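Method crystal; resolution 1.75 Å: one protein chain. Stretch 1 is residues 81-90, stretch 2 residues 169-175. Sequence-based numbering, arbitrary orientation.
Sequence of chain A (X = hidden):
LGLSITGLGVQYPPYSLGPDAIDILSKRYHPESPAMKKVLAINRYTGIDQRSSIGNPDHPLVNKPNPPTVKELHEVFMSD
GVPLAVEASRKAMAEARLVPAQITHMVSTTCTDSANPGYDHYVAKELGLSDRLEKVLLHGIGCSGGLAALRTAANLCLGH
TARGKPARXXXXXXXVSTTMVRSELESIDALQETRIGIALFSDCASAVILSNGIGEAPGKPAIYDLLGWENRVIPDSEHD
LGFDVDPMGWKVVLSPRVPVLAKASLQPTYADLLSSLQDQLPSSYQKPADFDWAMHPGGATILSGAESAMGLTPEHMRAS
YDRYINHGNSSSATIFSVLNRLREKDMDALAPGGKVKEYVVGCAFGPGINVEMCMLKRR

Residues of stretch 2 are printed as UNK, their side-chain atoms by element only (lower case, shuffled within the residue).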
# COMPACT_ATOMS: atom_id res chain seq x y z
N GLY A 81 -1.18 -14.72 11.61
CA GLY A 81 -0.14 -14.09 10.79
C GLY A 81 0.58 -12.98 11.54
O GLY A 81 1.81 -12.96 11.60
N VAL A 82 -0.18 -12.06 12.12
CA VAL A 82 0.41 -10.92 12.83
C VAL A 82 1.49 -11.31 13.87
O VAL A 82 2.55 -10.69 13.91
CB VAL A 82 -0.68 -9.94 13.38
CG1 VAL A 82 -0.10 -8.95 14.41
CG2 VAL A 82 -1.33 -9.19 12.22
N PRO A 83 1.24 -12.36 14.69
CA PRO A 83 2.27 -12.81 15.64
C PRO A 83 3.61 -13.18 14.99
O PRO A 83 4.66 -13.00 15.61
CB PRO A 83 1.62 -14.04 16.29
CG PRO A 83 0.15 -13.79 16.17
CD PRO A 83 0.01 -13.17 14.82
N LEU A 84 3.56 -13.71 13.76
CA LEU A 84 4.77 -14.05 13.02
C LEU A 84 5.52 -12.77 12.67
O LEU A 84 6.75 -12.69 12.80
CB LEU A 84 4.42 -14.81 11.72
CG LEU A 84 3.59 -16.09 11.81
CD1 LEU A 84 3.21 -16.59 10.42
CD2 LEU A 84 4.34 -17.16 12.60
N ALA A 85 4.76 -11.77 12.24
CA ALA A 85 5.33 -10.47 11.87
C ALA A 85 5.94 -9.77 13.08
O ALA A 85 7.00 -9.14 12.98
CB ALA A 85 4.27 -9.61 11.22
N VAL A 86 5.27 -9.89 14.22
CA VAL A 86 5.77 -9.30 15.46
C VAL A 86 7.10 -9.96 15.84
O VAL A 86 8.07 -9.27 16.14
CB VAL A 86 4.73 -9.38 16.61
CG1 VAL A 86 5.34 -8.93 17.93
CG2 VAL A 86 3.49 -8.54 16.29
N GLU A 87 7.15 -11.29 15.77
CA GLU A 87 8.38 -12.00 16.16
C GLU A 87 9.56 -11.77 15.20
O GLU A 87 10.69 -11.58 15.64
CB GLU A 87 8.08 -13.50 16.35
CG GLU A 87 9.30 -14.36 16.72
CD GLU A 87 9.92 -14.02 18.08
OE1 GLU A 87 9.29 -13.31 18.90
OE2 GLU A 87 11.06 -14.47 18.32
N ALA A 88 9.28 -11.77 13.89
CA ALA A 88 10.30 -11.47 12.88
C ALA A 88 10.87 -10.07 13.08
O ALA A 88 12.08 -9.87 13.04
CB ALA A 88 9.71 -11.62 11.48
N SER A 89 9.98 -9.10 13.30
CA SER A 89 10.37 -7.72 13.55
C SER A 89 11.20 -7.60 14.82
O SER A 89 12.18 -6.85 14.85
CB SER A 89 9.14 -6.82 13.63
OG SER A 89 8.43 -6.82 12.40
N ARG A 90 10.80 -8.32 15.87
CA ARG A 90 11.53 -8.32 17.13
C ARG A 90 12.97 -8.80 16.95
O ARG A 90 13.90 -8.21 17.52
CB ARG A 90 10.85 -9.21 18.18
CG ARG A 90 9.62 -8.59 18.83
CD ARG A 90 9.17 -9.41 20.06
NE ARG A 90 7.84 -9.00 20.54
CZ ARG A 90 7.60 -7.91 21.27
NH1 ARG A 90 8.59 -7.09 21.62
NH2 ARG A 90 6.35 -7.64 21.64
N UNK A 169 14.63 1.98 9.61
CA UNK A 169 13.35 1.57 9.03
C UNK A 169 13.09 0.08 9.19
O UNK A 169 13.88 -0.75 8.75
c UNK A 169 13.24 1.99 7.54
c UNK A 169 11.87 1.57 6.97
c UNK A 169 13.52 3.49 7.40
c UNK A 169 13.13 4.11 6.06
N UNK A 170 11.96 -0.25 9.82
CA UNK A 170 11.51 -1.63 9.88
C UNK A 170 10.87 -1.97 8.54
O UNK A 170 9.83 -1.41 8.19
c UNK A 170 8.95 -3.32 12.34
c UNK A 170 9.88 -3.24 11.15
c UNK A 170 10.50 -1.84 11.03
c UNK A 170 10.94 -4.35 11.24
N UNK A 171 11.50 -2.89 7.81
CA UNK A 171 10.98 -3.36 6.52
C UNK A 171 10.40 -4.76 6.71
O UNK A 171 11.13 -5.69 7.07
c UNK A 171 11.41 -3.51 4.04
c UNK A 171 12.97 -2.17 5.50
c UNK A 171 12.06 -3.40 5.43
N UNK A 172 9.11 -4.92 6.45
CA UNK A 172 8.40 -6.12 6.89
C UNK A 172 7.52 -6.73 5.80
O UNK A 172 6.80 -6.02 5.11
c UNK A 172 5.60 -6.25 9.70
c UNK A 172 7.53 -5.79 8.13
c UNK A 172 6.59 -6.86 8.70
c UNK A 172 7.38 -8.01 9.33
N UNK A 173 7.60 -8.05 5.66
CA UNK A 173 6.69 -8.79 4.78
C UNK A 173 6.00 -9.90 5.54
O UNK A 173 6.64 -10.65 6.29
c UNK A 173 7.44 -9.36 3.59
N UNK A 174 4.69 -9.99 5.38
CA UNK A 174 3.92 -11.08 5.97
C UNK A 174 2.94 -11.62 4.93
O UNK A 174 2.19 -10.85 4.33
c UNK A 174 2.57 -12.80 8.34
c UNK A 174 1.34 -10.68 8.92
c UNK A 174 3.18 -10.58 7.22
c UNK A 174 2.05 -11.45 7.81
N UNK A 175 2.96 -12.93 4.74
CA UNK A 175 2.02 -13.57 3.82
C UNK A 175 1.44 -14.82 4.46
O UNK A 175 2.17 -15.61 5.05
o UNK A 175 2.91 -10.81 0.47
c UNK A 175 3.36 -12.75 1.76
o UNK A 175 1.16 -11.86 1.28
c UNK A 175 2.68 -13.92 2.48
c UNK A 175 2.40 -11.74 1.13

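Position 169 carries four side-chain carbons and no other element. The chain forks at its first atom, and one arm of the fork is two carbons long, so the residue is Ile169. It lies out of reach of the helix. Branching at CB is common in strands, where the extended backbone leaves room for it, and this side chain is buried against other parts of the structure.

Position 170 also has four carbons, but here the first carries a single second carbon, and the fork comes there. Its CA-to-CB bond points toward the helix, and one terminal carbon lies 3.5 Å from OG of Ser89. A fork at the second atom identifies Leu170, and the carbon near Ser89 OG is CD2. The unbranched CB lets the forked end extend across the gap to the helix.

Position 171 shows one carbon bearing two more, three in all, and touches nothing on the helix. This is Val171. Its CA-to-CB bond points away, as the alternation of a strand requires, and its compact branched side chain is buried on the far face.

Position 172 returns to the helix-facing side with four carbons forked at the second. One methyl lies 3.5 Å from Ser89 OG; the other comes within 3.9 Å of Ala85 CB. The residue is Leu172, the methyls being CD1 and CD2 respectively. With chi1 at t and chi2 at p, both methyls sit against Ala85 and Ser89, one turn apart on the helix, whose small side chains leave space for them.

Position 173 has a single side-chain carbon, pointing away from the helix: Ala173. Alanine is apolar and compact, in keeping with a buried position, and it makes no contact with the helix.

Position 174 again has four carbons forked at the second, on a CA-to-CB bond that points toward the helix. It reaches Gly81, Val82, Leu84 and Ala85, and is Leu174. Its CD1 is 3.4 Å from Gly81 O, while CD2 is 3.9 Å from Ala85 CB. Gly81 helps make room: an ideal CB there would lie only 3.6 Å from Leu174 CD2.

Position 175 has three carbons, the third carrying two oxygens, which defines the carboxylate of Glu175. Its CA-to-CB bond points away from the helix, and the side chain makes no contact with it. Although the residue is buried, both oxygens are hydrogen-bonded elsewhere in the structure, so its polar end is satisfied.

The contact is thus a row of alternate leucines packed on one face of a helix that runs roughly antiparallel to the strand, at 153°, with the axes approaching to 8.4 Å. Small helix residues permit the close approach: Ala85 CA lies 6.1 Å from Leu174 CA. No hydrogen bond crosses the interface. Ser89 fits this apolar setting because its OG donates to Ala85 O, at 2.8 Å, within the helix, satisfying the hydroxyl proton while Leu170 and Leu172 pack against the oxygen. The two stretches bury 326 Å² between them, both sides summed, mostly through packing of the leucine side chains.

Stretch 2 169-175: ILVLALE
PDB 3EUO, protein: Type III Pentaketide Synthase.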